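Local coordinates for Red carotenoid protein (RCP) (Nostoc sp., PDB 5FCY), which binds carotenoid, here modelled as beta-carotene, as a soluble cyanobacterial protein and is probably involved in photoprotection, at residues 71-74 against 75-79; 83-86 against 87-90; 142-145 against 146-150. All coordinates share one frame; numbering follows the deposited sequence.

Interaction 1. Residues 71-74 against 75-79. With BCR (beta-carotene), chain B.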
# COMPACT_ATOMS: atom_id res chain seq x y z
N GLN A 71 -2.13 4.71 13.12
CA GLN A 71 -1.66 3.77 12.11
C GLN A 71 -2.44 3.93 10.81
O GLN A 71 -1.86 3.90 9.72
CB GLN A 71 -1.80 2.33 12.62
CG GLN A 71 -1.01 2.04 13.89
CD GLN A 71 -1.20 0.62 14.38
OE1 GLN A 71 -2.06 -0.11 13.88
NE2 GLN A 71 -0.40 0.22 15.37
N LEU A 72 -3.75 4.12 10.91
CA LEU A 72 -4.57 4.32 9.73
C LEU A 72 -4.24 5.65 9.06
O LEU A 72 -4.10 5.72 7.83
CB LEU A 72 -6.05 4.28 10.10
CG LEU A 72 -6.98 4.79 9.00
CD1 LEU A 72 -6.74 3.99 7.73
CD2 LEU A 72 -8.43 4.71 9.42
N GLN A 73 -4.13 6.72 9.85
CA GLN A 73 -3.95 8.04 9.27
C GLN A 73 -2.63 8.15 8.52
O GLN A 73 -2.53 8.89 7.53
CB GLN A 73 -4.04 9.11 10.36
CG GLN A 73 -4.16 10.53 9.82
CD GLN A 73 -5.35 10.69 8.88
OE1 GLN A 73 -6.45 10.22 9.17
NE2 GLN A 73 -5.12 11.34 7.75
N LEU A 74 -1.60 7.43 8.98
CA LEU A 74 -0.32 7.45 8.27
C LEU A 74 -0.48 6.89 6.86
O LEU A 74 -0.07 7.52 5.88
CB LEU A 74 0.73 6.65 9.04
CG LEU A 74 2.08 6.53 8.33
CD1 LEU A 74 2.80 7.87 8.30
CD2 LEU A 74 2.93 5.47 8.98
N GLN A 75 -1.05 5.69 6.74
CA GLN A 75 -1.20 5.07 5.43
C GLN A 75 -2.00 5.97 4.49
O GLN A 75 -1.65 6.13 3.32
CB GLN A 75 -1.87 3.70 5.57
CG GLN A 75 -1.11 2.75 6.48
CD GLN A 75 -1.81 1.42 6.64
OE1 GLN A 75 -1.96 0.66 5.68
NE2 GLN A 75 -2.25 1.13 7.86
N ARG A 76 -3.08 6.57 4.99
CA ARG A 76 -3.80 7.58 4.22
C ARG A 76 -2.89 8.74 3.86
O ARG A 76 -2.85 9.18 2.70
CB ARG A 76 -5.00 8.08 5.01
CG ARG A 76 -6.02 7.02 5.38
CD ARG A 76 -7.03 7.57 6.37
NE ARG A 76 -8.31 6.88 6.31
CZ ARG A 76 -9.36 7.19 7.05
NH1 ARG A 76 -9.29 8.19 7.91
NH2 ARG A 76 -10.49 6.51 6.93
N ASP A 77 -2.14 9.25 4.84
CA ASP A 77 -1.25 10.38 4.60
C ASP A 77 -0.17 10.04 3.58
O ASP A 77 0.30 10.93 2.86
CB ASP A 77 -0.62 10.84 5.91
CG ASP A 77 -1.61 11.58 6.81
OD1 ASP A 77 -2.60 12.13 6.29
OD2 ASP A 77 -1.38 11.61 8.04
N LEU A 78 0.24 8.78 3.51
CA LEU A 78 1.23 8.39 2.50
C LEU A 78 0.62 8.42 1.11
O LEU A 78 1.29 8.83 0.15
CB LEU A 78 1.79 7.00 2.81
CG LEU A 78 2.57 6.82 4.11
CD1 LEU A 78 3.13 5.41 4.19
CD2 LEU A 78 3.67 7.86 4.26
N ILE A 79 -0.63 8.00 0.97
CA ILE A 79 -1.28 8.02 -0.34
C ILE A 79 -1.62 9.45 -0.74
O ILE A 79 -1.60 9.79 -1.93
CB ILE A 79 -2.53 7.12 -0.32
CG1 ILE A 79 -2.12 5.66 -0.12
CG2 ILE A 79 -3.34 7.29 -1.62
CD1 ILE A 79 -3.27 4.67 -0.08
C1 BCR B . -10.28 1.22 7.24
C2 BCR B . -11.81 1.17 7.20
C3 BCR B . -12.42 1.70 5.91
C4 BCR B . -11.52 1.42 4.70
C5 BCR B . -10.54 0.32 5.03
C6 BCR B . -9.68 0.52 6.03
C7 BCR B . -8.24 0.12 6.03
C8 BCR B . -7.57 -0.50 5.04
C9 BCR B . -6.12 -0.85 5.16
C10 BCR B . -5.51 -1.51 4.14
C11 BCR B . -4.09 -1.91 4.12
C33 BCR B . -10.62 -0.96 4.27
C31 BCR B . -9.84 0.58 8.55
C32 BCR B . -9.86 2.68 7.19
C34 BCR B . -5.39 -0.45 6.42
C12 BCR B . -3.59 -2.55 3.04
C13 BCR B . -2.17 -2.98 2.95
C14 BCR B . -1.75 -3.62 1.83
C15 BCR B . -0.38 -4.09 1.60
C16 BCR B . -0.03 -4.75 0.48
C17 BCR B . 1.36 -5.19 0.30
C18 BCR B . 1.81 -5.86 -0.78
C19 BCR B . 3.25 -6.23 -0.80
C20 BCR B . 3.86 -6.83 -1.84
C21 BCR B . 5.29 -7.14 -1.77
C22 BCR B . 5.96 -7.77 -2.76
C23 BCR B . 7.41 -8.05 -2.55
C24 BCR B . 8.14 -8.77 -3.41
C25 BCR B . 9.59 -9.08 -3.21
C26 BCR B . 10.28 -8.74 -2.12
C27 BCR B . 11.50 -7.86 -2.28
C28 BCR B . 12.08 -8.07 -3.67
C29 BCR B . 11.86 -9.50 -4.15
C30 BCR B . 10.37 -9.83 -4.26
C35 BCR B . -1.27 -2.65 4.11
C36 BCR B . 0.85 -6.20 -1.89
C37 BCR B . 5.20 -8.16 -3.99
C38 BCR B . 9.92 -9.28 -0.75
C39 BCR B . 10.15 -11.32 -4.03
C40 BCR B . 9.91 -9.48 -5.67
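Leu72 CD2 sits over one face of the Arg76 guanidinium, above its centre and 3.6 Å from CZ. Gln73 OE1 lies at the edge of the same group, near its plane and 3.7 Å from NH1. The Gln73 amide and the guanidinium are turned 72° apart. Leu72 also meets the bound beta-carotene, its CD2 lying 3.3 Å from the end-ring methyl C32. Arg76 runs extended from CG to NE, which brings the guanidinium across the end of Leu72. Arg76 NH2 forms a salt bridge with Asp24. With an alanine for this arginine, Asp24 would probably lose its charged mate and a gap would open beside Leu72 CD2. The pairs lie three or four residues apart on helix 68-79, one of the helices lining the carotenoid pocket of an all-helical domain of the orange carotenoid protein N-terminal family. Gln75 faces that pocket, with OE1 3.7 Å from the polyene methyl C34. Its NE2 makes a weak hydrogen bond of 3.4 Å to Gln71 O. Elsewhere, Gln73 NE2 donates to Asp77 OD1 at 3.0 Å, coming from above the carboxylate plane. Leu74 CD1 meets Leu78 CD2 at 4.1 Å, next to Leu86 and Tyr90 of helix 85-91.

Interaction 2. Residues 83-86 against 87-90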
# COMPACT_ATOMS: atom_id res chain seq x y z
N ASP A 83 2.69 16.07 4.08
CA ASP A 83 4.04 16.45 4.48
C ASP A 83 4.13 16.41 6.00
O ASP A 83 3.78 17.37 6.68
CB ASP A 83 4.39 17.83 3.94
CG ASP A 83 5.85 18.18 4.13
OD1 ASP A 83 6.52 17.52 4.94
OD2 ASP A 83 6.33 19.13 3.47
N ASN A 84 4.62 15.29 6.52
CA ASN A 84 4.91 15.15 7.94
C ASN A 84 6.21 14.37 8.07
O ASN A 84 6.83 13.97 7.08
CB ASN A 84 3.75 14.49 8.69
CG ASN A 84 3.43 13.10 8.18
OD1 ASN A 84 4.32 12.29 7.95
ND2 ASN A 84 2.15 12.83 7.99
N GLN A 85 6.63 14.14 9.32
CA GLN A 85 7.92 13.51 9.56
C GLN A 85 7.95 12.09 8.99
O GLN A 85 8.89 11.71 8.28
CB GLN A 85 8.23 13.50 11.05
CG GLN A 85 9.58 12.88 11.42
CD GLN A 85 10.75 13.60 10.78
OE1 GLN A 85 10.68 14.80 10.48
NE2 GLN A 85 11.84 12.88 10.56
N LEU A 86 6.93 11.29 9.29
CA LEU A 86 6.92 9.91 8.83
C LEU A 86 6.83 9.83 7.31
O LEU A 86 7.51 8.99 6.69
CB LEU A 86 5.75 9.16 9.47
CG LEU A 86 5.82 9.01 10.99
CD1 LEU A 86 4.48 8.53 11.54
CD2 LEU A 86 6.93 8.06 11.39
N SER A 87 6.02 10.68 6.69
CA SER A 87 5.92 10.69 5.23
C SER A 87 7.24 11.09 4.59
O SER A 87 7.60 10.58 3.52
CB SER A 87 4.81 11.63 4.78
OG SER A 87 3.54 11.15 5.18
N ARG A 88 7.97 12.01 5.22
CA ARG A 88 9.29 12.38 4.71
C ARG A 88 10.24 11.19 4.76
O ARG A 88 10.93 10.90 3.78
CB ARG A 88 9.85 13.56 5.51
CG ARG A 88 9.30 14.90 5.07
CD ARG A 88 9.89 16.05 5.87
NE ARG A 88 8.86 16.84 6.54
CZ ARG A 88 8.69 16.92 7.86
NH1 ARG A 88 9.49 16.29 8.71
NH2 ARG A 88 7.70 17.67 8.33
N GLU A 89 10.28 10.48 5.89
CA GLU A 89 11.11 9.28 5.98
C GLU A 89 10.75 8.29 4.89
O GLU A 89 11.63 7.78 4.18
CB GLU A 89 10.97 8.65 7.36
CG GLU A 89 11.74 9.38 8.45
CD GLU A 89 11.60 8.72 9.81
OE1 GLU A 89 11.27 7.51 9.85
OE2 GLU A 89 11.82 9.40 10.83
N TYR A 90 9.46 7.99 4.74
CA TYR A 90 9.02 7.13 3.65
C TYR A 90 9.54 7.66 2.31
O TYR A 90 10.23 6.95 1.57
CB TYR A 90 7.49 7.04 3.63
CG TYR A 90 6.94 6.12 2.57
CD1 TYR A 90 6.85 6.53 1.25
CD2 TYR A 90 6.50 4.85 2.89
CE1 TYR A 90 6.35 5.69 0.28
CE2 TYR A 90 5.99 4.01 1.93
CZ TYR A 90 5.92 4.43 0.62
OH TYR A 90 5.42 3.59 -0.34
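Asn84 holds CG between its backbone N and carbonyl carbon (chi1 60°), and this turns OD1 toward the backbone of Ser87. Arg88 bends at chi3 (-122°), which folds its guanidinium back over the start of the helix. Asn84 OD1 accepts from Ser87 N at 2.7 Å, and the donor arrives nearly along the C=O axis. Ser87 OG lies beside the same oxygen, 3.1 Å from Asn84 OD1. The Asn84 backbone takes part as well, with its O accepting from Arg88 N at 2.9 Å. Asn84 is thus the N-cap of helix 85-91, and its side chain meets a backbone N-H of the first turn. Such an N-H lacks the carbonyl partner that the helix body would supply. The guanidinium of Arg88 lies flat over the peptide that follows the cap. Asn84 C is over the centre of one face, 3.5 Å above the plane, and Gln85 N is nearer the rim. Arg88 NE forms a salt bridge with Asp83 OD1 at 2.9 Å, with an N-H...O angle of 151°. The carboxylate and guanidinium planes are strongly turned against each other. Gln85 OE1 lies in the guanidinium plane beside NH1, but the angle is too poor for a hydrogen bond. The amide of Gln85 uses its other end on Glu89, where NE2 makes a weak bond of 3.5 Å to OE2. Glu89 OE1 has a further weak partner in Gln62 of helix 53-64. Tyr90 N bonds to Leu86 O, while the phenol points elsewhere, to Val150 O and Trp102 NE1. On the inner side, Ser87 packs on Leu78 of helix 68-79.

Interaction 3. Residues 142-145 against 146-150. With BCR (beta-carotene), chain B.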
# COMPACT_ATOMS: atom_id res chain seq x y z
N GLN A 142 3.40 -7.62 -11.79
CA GLN A 142 2.74 -7.21 -10.55
C GLN A 142 3.72 -6.49 -9.63
O GLN A 142 3.42 -5.41 -9.11
CB GLN A 142 2.14 -8.43 -9.86
CG GLN A 142 1.07 -9.13 -10.67
CD GLN A 142 0.54 -10.37 -10.00
OE1 GLN A 142 1.04 -10.78 -8.95
NE2 GLN A 142 -0.47 -10.99 -10.60
N ILE A 143 4.90 -7.07 -9.43
CA ILE A 143 5.93 -6.41 -8.63
C ILE A 143 6.24 -5.04 -9.22
O ILE A 143 6.32 -4.04 -8.50
CB ILE A 143 7.20 -7.29 -8.56
CG1 ILE A 143 6.88 -8.64 -7.93
CG2 ILE A 143 8.30 -6.59 -7.75
CD1 ILE A 143 7.87 -9.71 -8.29
N THR A 144 6.43 -4.98 -10.54
CA THR A 144 6.66 -3.69 -11.19
C THR A 144 5.49 -2.74 -10.94
O THR A 144 5.70 -1.56 -10.64
CB THR A 144 6.87 -3.90 -12.69
OG1 THR A 144 7.94 -4.83 -12.90
CG2 THR A 144 7.19 -2.59 -13.39
N LEU A 145 4.26 -3.24 -11.06
CA LEU A 145 3.09 -2.42 -10.77
C LEU A 145 3.14 -1.89 -9.34
O LEU A 145 2.98 -0.68 -9.11
CB LEU A 145 1.82 -3.24 -11.01
CG LEU A 145 0.50 -2.66 -10.49
CD1 LEU A 145 0.23 -1.30 -11.10
CD2 LEU A 145 -0.64 -3.62 -10.78
N PHE A 146 3.37 -2.78 -8.37
CA PHE A 146 3.34 -2.37 -6.97
C PHE A 146 4.43 -1.35 -6.66
O PHE A 146 4.20 -0.37 -5.96
CB PHE A 146 3.49 -3.59 -6.06
CG PHE A 146 2.46 -4.66 -6.31
CD1 PHE A 146 1.18 -4.33 -6.72
CD2 PHE A 146 2.77 -6.00 -6.13
CE1 PHE A 146 0.23 -5.31 -6.95
CE2 PHE A 146 1.83 -6.99 -6.35
CZ PHE A 146 0.56 -6.64 -6.76
N ARG A 147 5.64 -1.58 -7.19
CA ARG A 147 6.73 -0.64 -6.95
C ARG A 147 6.38 0.75 -7.46
O ARG A 147 6.64 1.75 -6.77
CB ARG A 147 8.01 -1.15 -7.62
CG ARG A 147 8.60 -2.39 -6.97
CD ARG A 147 9.86 -2.87 -7.68
NE ARG A 147 10.88 -1.82 -7.74
CZ ARG A 147 11.07 -1.00 -8.78
NH1 ARG A 147 10.30 -1.09 -9.86
NH2 ARG A 147 12.03 -0.09 -8.73
N ASP A 148 5.80 0.85 -8.65
CA ASP A 148 5.45 2.15 -9.20
C ASP A 148 4.28 2.78 -8.46
O ASP A 148 4.17 4.01 -8.39
CB ASP A 148 5.12 2.03 -10.69
CG ASP A 148 6.26 1.43 -11.49
OD1 ASP A 148 7.43 1.61 -11.10
OD2 ASP A 148 5.97 0.79 -12.52
N TYR A 149 3.38 1.96 -7.90
CA TYR A 149 2.23 2.49 -7.18
C TYR A 149 2.66 3.11 -5.85
O TYR A 149 2.23 4.22 -5.51
CB TYR A 149 1.20 1.38 -6.96
CG TYR A 149 0.11 1.74 -5.98
CD1 TYR A 149 -0.70 2.84 -6.19
CD2 TYR A 149 -0.13 0.96 -4.86
CE1 TYR A 149 -1.71 3.17 -5.30
CE2 TYR A 149 -1.13 1.27 -3.96
CZ TYR A 149 -1.91 2.38 -4.19
OH TYR A 149 -2.91 2.71 -3.31
N VAL A 150 3.53 2.43 -5.10
CA VAL A 150 3.96 2.94 -3.80
C VAL A 150 5.14 3.90 -3.91
O VAL A 150 5.38 4.67 -2.96
CB VAL A 150 4.33 1.79 -2.85
CG1 VAL A 150 3.17 0.82 -2.70
CG2 VAL A 150 5.59 1.06 -3.32
C1 BCR B . -10.28 1.22 7.24
C2 BCR B . -11.81 1.17 7.20
C3 BCR B . -12.42 1.70 5.91
C4 BCR B . -11.52 1.42 4.70
C5 BCR B . -10.54 0.32 5.03
C6 BCR B . -9.68 0.52 6.03
C7 BCR B . -8.24 0.12 6.03
C8 BCR B . -7.57 -0.50 5.04
C9 BCR B . -6.12 -0.85 5.16
C10 BCR B . -5.51 -1.51 4.14
C11 BCR B . -4.09 -1.91 4.12
C33 BCR B . -10.62 -0.96 4.27
C31 BCR B . -9.84 0.58 8.55
C32 BCR B . -9.86 2.68 7.19
C34 BCR B . -5.39 -0.45 6.42
C12 BCR B . -3.59 -2.55 3.04
C13 BCR B . -2.17 -2.98 2.95
C14 BCR B . -1.75 -3.62 1.83
C15 BCR B . -0.38 -4.09 1.60
C16 BCR B . -0.03 -4.75 0.48
C17 BCR B . 1.36 -5.19 0.30
C18 BCR B . 1.81 -5.86 -0.78
C19 BCR B . 3.25 -6.23 -0.80
C20 BCR B . 3.86 -6.83 -1.84
C21 BCR B . 5.29 -7.14 -1.77
C22 BCR B . 5.96 -7.77 -2.76
C23 BCR B . 7.41 -8.05 -2.55
C24 BCR B . 8.14 -8.77 -3.41
C25 BCR B . 9.59 -9.08 -3.21
C26 BCR B . 10.28 -8.74 -2.12
C27 BCR B . 11.50 -7.86 -2.28
C28 BCR B . 12.08 -8.07 -3.67
C29 BCR B . 11.86 -9.50 -4.15
C30 BCR B . 10.37 -9.83 -4.26
C35 BCR B . -1.27 -2.65 4.11
C36 BCR B . 0.85 -6.20 -1.89
C37 BCR B . 5.20 -8.16 -3.99
C38 BCR B . 9.92 -9.28 -0.75
C39 BCR B . 10.15 -11.32 -4.03
C40 BCR B . 9.91 -9.48 -5.67
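Phe146 leaves its helix with CB 3.6 Å from Gln142 O, the carbonyl one turn back. CG is anti to its own carbonyl carbon (chi1 -56°), which carries the ring back beside that turn. Gln142 O then lies over one face of the ring, 3.0 Å above its plane and offset toward the rim on the CG and CD2 side. The same oxygen accepts from Phe146 N, so one carbonyl both holds the backbone and lies against the ring. Along one side of the ring, CD1 comes 4.2 Å from Leu145 CG. Along the other, CD2 is 3.9 Å from the beta-carotene methyl C37, which sits at the ring edge, near its plane. Farther out, CE2 rests 3.8 Å from Gln142 CB, and CZ is about as far from that carbon. Helix 139-150 thereby turns Phe146 and Ile143, one turn apart, to the pigment, as part of the wall of the carotenoid pocket in this all-helical domain. Ile143 CD1 touches the end-ring methyl C40 at 3.3 Å. Its other branch, CG2, meets Arg147 CD at 4.0 Å, while the charged end of Arg147 goes on to a salt bridge with Asp95. Thr144 and Asp148 lie side by side and point the same way, with CG2 of Thr144 3.7 Å from OD2 of Asp148. The Thr144 hydroxyl turns to Glu140 O. Tyr149 N bonds to Leu145 O, but its ring leads away to stack on Trp18, and its OH is hydrogen-bonded to Gln26 OE1.

How the interactions relate
Interactions 1 and 3 each run along one helix, while interaction 2 joins a loop to the start of one. Interactions 1 and 3 lie on opposite sides of the chain's centre, about 18 Å apart between centres, and both touch the beta-carotene. Interaction 1 is buried and mixes apolar pigment contact with charged and amide groups. Interaction 3 is partly buried and meets the pigment with an aromatic ring and an isoleucine. Interaction 2 is nearer the surface and is mostly polar, as befits a helix start. Helices 68-79 and 85-91 follow each other in the chain and pack together. The Tyr90 phenol ties interaction 2 to interaction 3. Ile79 packs on Tyr149, joining interactions 1 and 3.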